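Local structure of AgaA (Rhizobium radiobacter, 6HLX) at residues Ala96-Ile108 with Thr119-Leu133. The protein binds the opine agropinic acid in the periplasm as the substrate-binding protein of an ABC import system. Sequence-based numbering, arbitrary orientation.
Sequences ASFRNELSSISKI and TLSTPSVAMIDYLAL
Ser106 and Lys107 together face Thr119 in a classic beta bulge, set in the antiparallel hairpin of strands 105-110 and 115-120. Thr119 O takes both backbone N-H groups, from Ser106 N at 2.8 Å and, less straight, from Lys107 N at 3.2 Å; the extra residue shifts the register by one. One short helix, 99-102, leads into the hairpin and another, 127-131, follows it; their side chains pack together. Met127 supplies the bump at the centre: its flexible thioether, bent at chi2 (53°) and chi3, curls CE into a hollow formed by Glu101 O, Ser104 OG and Ile105 CG1. The fit is tight, with CE only 3.2 Å from Ser104 OG, and a residue as small as Ser104 lets the methyl come in between the turn and Leu120. Farther along, Glu101 lays its aliphatic part across the Tyr130 ring, CB 3.7 Å from the ring centroid and 9° off the normal, while the bend at its chi2 turns the carboxylate away. Tyr130 OH goes on to hydrogen-bond Asp387 O. Branched Leu102 presses CD1 against Tyr130 CB and sends CD2 to Leu131; the same CD1 also meets Leu133, whose own CD1 lies over the face of the Phe98 ring, 3.5 Å from Phe98 CG. Helix 79-90 backs Leu102 with Ile89 and Leu131 with Leu86. At the open end of the hairpin, just past Ile105 and Leu120, Ser121 N donates to Ser104 O at 2.8 Å, in the carbonyl plane, and Leu120 CA approaches the same oxygen to 3.1 Å.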
ATOM      1  N   ALA A  96      -7.800   8.715  -9.312  1.00 20.35           N
ATOM      2  CA  ALA A  96      -6.628   7.841  -9.189  1.00 19.73           C
ATOM      3  C   ALA A  96      -5.824   8.200  -7.956  1.00 22.25           C
ATOM      4  O   ALA A  96      -5.424   9.365  -7.783  1.00 21.42           O
ATOM      5  CB  ALA A  96      -5.753   7.945 -10.427  1.00 20.27           C
ATOM      6  N   SER A  97      -5.565   7.195  -7.101  1.00 19.99           N
ATOM      7  CA  SER A  97      -4.821   7.422  -5.858  1.00 19.12           C
ATOM      8  C   SER A  97      -3.355   7.822  -6.066  1.00 21.75           C
ATOM      9  O   SER A  97      -2.787   8.472  -5.172  1.00 21.55           O
ATOM     10  CB  SER A  97      -4.889   6.184  -4.965  1.00 19.74           C
ATOM     11  OG  SER A  97      -6.245   5.843  -4.708  1.00 20.43           O
ATOM     12  N   PHE A  98      -2.727   7.374  -7.193  1.00 17.75           N
ATOM     13  CA  PHE A  98      -1.311   7.630  -7.441  1.00 18.57           C
ATOM     14  C   PHE A  98      -1.081   8.585  -8.583  1.00 20.15           C
ATOM     15  O   PHE A  98      -0.008   8.575  -9.198  1.00 21.06           O
ATOM     16  CB  PHE A  98      -0.540   6.313  -7.617  1.00 19.66           C
ATOM     17  CG  PHE A  98      -0.544   5.497  -6.343  1.00 19.47           C
ATOM     18  CD1 PHE A  98       0.349   5.789  -5.308  1.00 21.44           C
ATOM     19  CD2 PHE A  98      -1.467   4.468  -6.158  1.00 19.84           C
ATOM     20  CE1 PHE A  98       0.331   5.056  -4.116  1.00 21.27           C
ATOM     21  CE2 PHE A  98      -1.495   3.738  -4.962  1.00 21.21           C
ATOM     22  CZ  PHE A  98      -0.607   4.051  -3.940  1.00 19.56           C
ATOM     23  N   ARG A  99      -2.067   9.447  -8.839  1.00 19.29           N
ATOM     24  CA  ARG A  99      -1.930  10.449  -9.908  1.00 19.64           C
ATOM     25  C   ARG A  99      -0.649  11.313  -9.701  1.00 21.62           C
ATOM     26  O   ARG A  99       0.059  11.598 -10.663  1.00 21.79           O
ATOM     27  CB  ARG A  99      -3.173  11.370  -9.936  1.00 21.07           C
ATOM     28  CG  ARG A  99      -2.995  12.591 -10.850  1.00 23.63           C
ATOM     29  CD  ARG A  99      -4.297  13.293 -11.144  1.00 23.39           C
ATOM     30  NE  ARG A  99      -4.992  13.755  -9.936  1.00 24.45           N
ATOM     31  CZ  ARG A  99      -4.845  14.966  -9.389  1.00 30.57           C
ATOM     32  NH1 ARG A  99      -3.994  15.840  -9.910  1.00 25.53           N
ATOM     33  NH2 ARG A  99      -5.557  15.310  -8.322  1.00 26.23           N
ATOM     34  N   ASN A 100      -0.361  11.724  -8.463  1.00 19.58           N
ATOM     35  CA  ASN A 100       0.808  12.594  -8.227  1.00 20.81           C
ATOM     36  C   ASN A 100       2.112  11.953  -8.722  1.00 25.37           C
ATOM     37  O   ASN A 100       2.963  12.632  -9.317  1.00 24.66           O
ATOM     38  CB  ASN A 100       0.950  12.915  -6.736  1.00 22.30           C
ATOM     39  CG  ASN A 100       1.264  14.364  -6.448  1.00 24.96           C
ATOM     40  OD1 ASN A 100       0.750  15.274  -7.106  1.00 23.52           O
ATOM     41  ND2 ASN A 100       2.100  14.617  -5.433  1.00 21.67           N
ATOM     42  N   GLU A 101       2.252  10.645  -8.460  1.00 20.76           N
ATOM     43  CA  GLU A 101       3.479   9.892  -8.762  1.00 21.74           C
ATOM     44  C   GLU A 101       3.639   9.588 -10.238  1.00 25.69           C
ATOM     45  O   GLU A 101       4.768   9.480 -10.722  1.00 25.75           O
ATOM     46  CB  GLU A 101       3.556   8.632  -7.888  1.00 22.88           C
ATOM     47  CG  GLU A 101       3.639   8.950  -6.392  1.00 23.38           C
ATOM     48  CD  GLU A 101       2.363   9.437  -5.722  1.00 29.11           C
ATOM     49  OE1 GLU A 101       2.443  10.113  -4.672  1.00 23.38           O
ATOM     50  OE2 GLU A 101       1.276   9.167  -6.274  1.00 24.88           O
ATOM     51  N   LEU A 102       2.522   9.471 -10.970  1.00 20.89           N
ATOM     52  CA  LEU A 102       2.612   9.205 -12.408  1.00 21.30           C
ATOM     53  C   LEU A 102       2.504  10.500 -13.226  1.00 24.06           C
ATOM     54  O   LEU A 102       2.711  10.445 -14.440  1.00 22.84           O
ATOM     55  CB  LEU A 102       1.521   8.205 -12.850  1.00 22.10           C
ATOM     56  CG  LEU A 102       1.828   6.730 -12.600  1.00 29.52           C
ATOM     57  CD1 LEU A 102       1.563   6.349 -11.147  1.00 30.22           C
ATOM     58  CD2 LEU A 102       0.962   5.857 -13.484  1.00 35.74           C
ATOM     59  N   SER A 103       2.227  11.675 -12.561  1.00 21.46           N
ATOM     60  CA  SER A 103       1.944  12.962 -13.226  1.00 21.68           C
ATOM     61  C   SER A 103       3.076  13.529 -14.094  1.00 24.16           C
ATOM     62  O   SER A 103       2.812  14.412 -14.919  1.00 25.27           O
ATOM     63  CB  SER A 103       1.489  14.030 -12.221  1.00 22.61           C
ATOM     64  OG  SER A 103       2.559  14.375 -11.357  1.00 25.88           O
ATOM     65  N   SER A 104       4.304  13.010 -13.954  1.00 21.70           N
ATOM     66  CA  SER A 104       5.419  13.448 -14.804  1.00 22.24           C
ATOM     67  C   SER A 104       5.266  12.934 -16.244  1.00 24.93           C
ATOM     68  O   SER A 104       5.965  13.424 -17.115  1.00 25.18           O
ATOM     69  CB  SER A 104       6.755  13.028 -14.215  1.00 25.64           C
ATOM     70  OG  SER A 104       6.776  11.630 -14.000  1.00 29.29           O
ATOM     71  N   ILE A 105       4.358  11.976 -16.501  1.00 21.27           N
ATOM     72  CA  ILE A 105       4.121  11.509 -17.875  1.00 21.95           C
ATOM     73  C   ILE A 105       3.503  12.695 -18.642  1.00 26.62           C
ATOM     74  O   ILE A 105       2.402  13.126 -18.296  1.00 27.45           O
ATOM     75  CB  ILE A 105       3.208  10.256 -17.937  1.00 23.86           C
ATOM     76  CG1 ILE A 105       3.896   9.031 -17.280  1.00 22.50           C
ATOM     77  CG2 ILE A 105       2.811   9.984 -19.393  1.00 24.79           C
ATOM     78  CD1 ILE A 105       2.908   7.812 -16.960  1.00 22.49           C
ATOM     79  N   SER A 106       4.217  13.236 -19.645  1.00 22.40           N
ATOM     80  CA  SER A 106       3.697  14.387 -20.398  1.00 24.58           C
ATOM     81  C   SER A 106       3.239  14.041 -21.810  1.00 28.73           C
ATOM     82  O   SER A 106       2.476  14.801 -22.406  1.00 30.27           O
ATOM     83  CB  SER A 106       4.698  15.547 -20.410  1.00 30.16           C
ATOM     84  OG  SER A 106       5.961  15.145 -20.912  1.00 40.56           O
ATOM     85  N   LYS A 107       3.728  12.934 -22.365  1.00 23.49           N
ATOM     86  CA  LYS A 107       3.347  12.506 -23.712  1.00 23.68           C
ATOM     87  C   LYS A 107       3.246  10.990 -23.749  1.00 25.83           C
ATOM     88  O   LYS A 107       4.105  10.311 -23.177  1.00 25.45           O
ATOM     89  CB  LYS A 107       4.404  13.005 -24.720  1.00 25.79           C
ATOM     90  CG  LYS A 107       4.058  12.727 -26.185  1.00 36.88           C
ATOM     91  CD  LYS A 107       4.874  13.597 -27.138  1.00 44.64           C
ATOM     92  CE  LYS A 107       6.253  13.045 -27.406  1.00 55.57           C
ATOM     93  NZ  LYS A 107       6.976  13.832 -28.445  1.00 63.71           N
ATOM     94  N   ILE A 108       2.186  10.460 -24.391  1.00 22.96           N
ATOM     95  CA  ILE A 108       2.012   9.021 -24.565  1.00 22.18           C
ATOM     96  C   ILE A 108       1.824   8.803 -26.064  1.00 27.38           C
ATOM     97  O   ILE A 108       0.841   9.283 -26.643  1.00 27.33           O
ATOM     98  CB  ILE A 108       0.820   8.422 -23.769  1.00 25.23           C
ATOM     99  CG1 ILE A 108       0.916   8.737 -22.254  1.00 25.80           C
ATOM    100  CG2 ILE A 108       0.744   6.889 -24.022  1.00 26.75           C
ATOM    101  CD1 ILE A 108      -0.430   8.545 -21.440  1.00 29.31           C
ATOM    102  N   THR A 119       7.060   9.936 -22.561  1.00 22.02           N
ATOM    103  CA  THR A 119       8.041  10.994 -22.403  1.00 21.72           C
ATOM    104  C   THR A 119       7.618  11.694 -21.120  1.00 25.74           C
ATOM    105  O   THR A 119       6.435  12.021 -20.959  1.00 27.16           O
ATOM    106  CB  THR A 119       8.108  11.960 -23.590  1.00 24.78           C
ATOM    107  OG1 THR A 119       8.380  11.219 -24.782  1.00 27.37           O
ATOM    108  CG2 THR A 119       9.210  13.009 -23.404  1.00 26.30           C
ATOM    109  N   LEU A 120       8.570  11.898 -20.207  1.00 21.48           N
ATOM    110  CA  LEU A 120       8.296  12.573 -18.940  1.00 21.39           C
ATOM    111  C   LEU A 120       8.712  14.036 -19.012  1.00 24.19           C
ATOM    112  O   LEU A 120       9.645  14.382 -19.738  1.00 23.41           O
ATOM    113  CB  LEU A 120       9.044  11.894 -17.779  1.00 21.40           C
ATOM    114  CG  LEU A 120       8.934  10.362 -17.609  1.00 24.27           C
ATOM    115  CD1 LEU A 120       9.555   9.939 -16.271  1.00 22.89           C
ATOM    116  CD2 LEU A 120       7.497   9.874 -17.723  1.00 23.88           C
ATOM    117  N   SER A 121       8.026  14.896 -18.233  1.00 21.50           N
ATOM    118  CA  SER A 121       8.352  16.317 -18.161  1.00 21.62           C
ATOM    119  C   SER A 121       9.618  16.510 -17.298  1.00 26.87           C
ATOM    120  O   SER A 121      10.367  17.468 -17.507  1.00 27.58           O
ATOM    121  CB  SER A 121       7.160  17.112 -17.624  1.00 24.32           C
ATOM    122  OG  SER A 121       6.615  16.500 -16.463  1.00 29.54           O
ATOM    123  N   THR A 122       9.837  15.605 -16.300  1.00 23.88           N
ATOM    124  CA  THR A 122      11.037  15.597 -15.442  1.00 22.89           C
ATOM    125  C   THR A 122      11.520  14.137 -15.326  1.00 26.31           C
ATOM    126  O   THR A 122      10.683  13.237 -15.337  1.00 25.53           O
ATOM    127  CB  THR A 122      10.750  16.201 -14.041  1.00 31.42           C
ATOM    128  OG1 THR A 122       9.637  15.529 -13.431  1.00 31.89           O
ATOM    129  CG2 THR A 122      10.518  17.722 -14.078  1.00 31.76           C
ATOM    130  N   PRO A 123      12.834  13.872 -15.171  1.00 23.78           N
ATOM    131  CA  PRO A 123      13.287  12.468 -15.099  1.00 22.96           C
ATOM    132  C   PRO A 123      12.803  11.721 -13.878  1.00 26.48           C
ATOM    133  O   PRO A 123      12.570  12.325 -12.822  1.00 25.34           O
ATOM    134  CB  PRO A 123      14.809  12.574 -15.062  1.00 25.26           C
ATOM    135  CG  PRO A 123      15.137  13.955 -15.526  1.00 29.72           C
ATOM    136  CD  PRO A 123      13.980  14.811 -15.130  1.00 25.36           C
ATOM    137  N   SER A 124      12.640  10.397 -14.027  1.00 22.61           N
ATOM    138  CA  SER A 124      12.267   9.550 -12.901  1.00 21.57           C
ATOM    139  C   SER A 124      12.828   8.150 -13.064  1.00 24.63           C
ATOM    140  O   SER A 124      12.324   7.350 -13.878  1.00 23.41           O
ATOM    141  CB  SER A 124      10.761   9.490 -12.692  1.00 24.63           C
ATOM    142  OG  SER A 124      10.516   8.654 -11.570  1.00 28.85           O
ATOM    143  N   VAL A 125      13.811   7.821 -12.217  1.00 21.00           N
ATOM    144  CA  VAL A 125      14.377   6.463 -12.177  1.00 20.38           C
ATOM    145  C   VAL A 125      13.367   5.495 -11.465  1.00 23.80           C
ATOM    146  O   VAL A 125      13.639   4.297 -11.383  1.00 24.45           O
ATOM    147  CB  VAL A 125      15.753   6.449 -11.453  1.00 24.33           C
ATOM    148  CG1 VAL A 125      16.780   7.291 -12.217  1.00 24.82           C
ATOM    149  CG2 VAL A 125      15.617   6.918  -9.996  1.00 23.90           C
ATOM    150  N   ALA A 126      12.247   6.027 -10.921  1.00 20.52           N
ATOM    151  CA  ALA A 126      11.236   5.221 -10.210  1.00 20.49           C
ATOM    152  C   ALA A 126       9.972   4.964 -11.047  1.00 22.54           C
ATOM    153  O   ALA A 126       9.056   4.297 -10.570  1.00 22.31           O
ATOM    154  CB  ALA A 126      10.854   5.908  -8.914  1.00 21.87           C
ATOM    155  N   MET A 127       9.892   5.535 -12.262  1.00 20.72           N
ATOM    156  CA  MET A 127       8.708   5.392 -13.110  1.00 19.95           C
ATOM    157  C   MET A 127       8.362   3.929 -13.370  1.00 22.39           C
ATOM    158  O   MET A 127       7.180   3.573 -13.318  1.00 21.37           O
ATOM    159  CB  MET A 127       8.877   6.168 -14.427  1.00 22.16           C
ATOM    160  CG  MET A 127       7.623   6.176 -15.322  1.00 25.04           C
ATOM    161  SD  MET A 127       6.117   6.730 -14.463  1.00 29.66           S
ATOM    162  CE  MET A 127       6.535   8.412 -14.067  1.00 27.04           C
ATOM    163  N   ILE A 128       9.371   3.076 -13.675  1.00 19.96           N
ATOM    164  CA  ILE A 128       9.062   1.651 -13.921  1.00 19.30           C
ATOM    165  C   ILE A 128       8.409   1.021 -12.669  1.00 22.43           C
ATOM    166  O   ILE A 128       7.407   0.294 -12.772  1.00 21.45           O
ATOM    167  CB  ILE A 128      10.327   0.865 -14.384  1.00 22.97           C
ATOM    168  CG1 ILE A 128      10.797   1.335 -15.783  1.00 24.82           C
ATOM    169  CG2 ILE A 128      10.095  -0.646 -14.383  1.00 23.11           C
ATOM    170  CD1 ILE A 128       9.844   0.991 -16.961  1.00 26.91           C
ATOM    171  N   ASP A 129       8.926   1.390 -11.480  1.00 20.18           N
ATOM    172  CA  ASP A 129       8.346   0.873 -10.220  1.00 18.90           C
ATOM    173  C   ASP A 129       6.898   1.349 -10.033  1.00 21.04           C
ATOM    174  O   ASP A 129       6.032   0.542  -9.655  1.00 20.03           O
ATOM    175  CB  ASP A 129       9.202   1.283  -9.020  1.00 19.35           C
ATOM    176  CG  ASP A 129      10.572   0.627  -9.039  1.00 25.98           C
ATOM    177  OD1 ASP A 129      10.698  -0.484  -8.516  1.00 26.49           O
ATOM    178  OD2 ASP A 129      11.513   1.233  -9.578  1.00 25.99           O
ATOM    179  N   TYR A 130       6.607   2.627 -10.336  1.00 19.59           N
ATOM    180  CA  TYR A 130       5.227   3.128 -10.208  1.00 19.15           C
ATOM    181  C   TYR A 130       4.283   2.479 -11.228  1.00 21.20           C
ATOM    182  O   TYR A 130       3.097   2.302 -10.934  1.00 20.73           O
ATOM    183  CB  TYR A 130       5.150   4.660 -10.220  1.00 21.26           C
ATOM    184  CG  TYR A 130       5.589   5.262  -8.894  1.00 22.15           C
ATOM    185  CD1 TYR A 130       4.866   5.026  -7.723  1.00 23.64           C
ATOM    186  CD2 TYR A 130       6.697   6.105  -8.817  1.00 24.43           C
ATOM    187  CE1 TYR A 130       5.247   5.593  -6.505  1.00 25.92           C
ATOM    188  CE2 TYR A 130       7.079   6.688  -7.604  1.00 24.68           C
ATOM    189  CZ  TYR A 130       6.359   6.415  -6.450  1.00 30.33           C
ATOM    190  OH  TYR A 130       6.718   6.964  -5.239  1.00 33.18           O
ATOM    191  N   LEU A 131       4.830   2.013 -12.373  1.00 19.61           N
ATOM    192  CA  LEU A 131       4.011   1.297 -13.352  1.00 19.99           C
ATOM    193  C   LEU A 131       3.682  -0.130 -12.888  1.00 22.60           C
ATOM    194  O   LEU A 131       2.800  -0.795 -13.460  1.00 21.40           O
ATOM    195  CB  LEU A 131       4.673   1.316 -14.748  1.00 19.91           C
ATOM    196  CG  LEU A 131       4.685   2.706 -15.392  1.00 22.27           C
ATOM    197  CD1 LEU A 131       5.632   2.738 -16.574  1.00 22.33           C
ATOM    198  CD2 LEU A 131       3.222   3.153 -15.825  1.00 18.97           C
ATOM    199  N   ALA A 132       4.372  -0.586 -11.815  1.00 20.17           N
ATOM    200  CA  ALA A 132       4.108  -1.899 -11.219  1.00 20.17           C
ATOM    201  C   ALA A 132       3.037  -1.781 -10.125  1.00 21.18           C
ATOM    202  O   ALA A 132       2.671  -2.791  -9.544  1.00 20.00           O
ATOM    203  CB  ALA A 132       5.391  -2.492 -10.635  1.00 20.83           C
ATOM    204  N   LEU A 133       2.549  -0.570  -9.799  1.00 18.90           N
ATOM    205  CA  LEU A 133       1.520  -0.479  -8.746  1.00 18.62           C
ATOM    206  C   LEU A 133       0.300  -1.320  -9.113  1.00 21.05           C
ATOM    207  O   LEU A 133      -0.097  -1.317 -10.280  1.00 20.11           O
ATOM    208  CB  LEU A 133       1.030   0.977  -8.562  1.00 19.04           C
ATOM    209  CG  LEU A 133       1.975   1.942  -7.859  1.00 23.22           C
ATOM    210  CD1 LEU A 133       1.538   3.355  -8.143  1.00 24.84           C
ATOM    211  CD2 LEU A 133       2.003   1.703  -6.329  1.00 23.57           C
TER
HETATM  212  O   HOH W   1       7.519   9.515 -10.180  1.00 38.34           O
HETATM  213  O   HOH W   2       3.945  16.213 -16.893  1.00 31.71           O
HETATM  214  O   HOH W   3       9.525  12.648 -26.791  1.00 45.06           O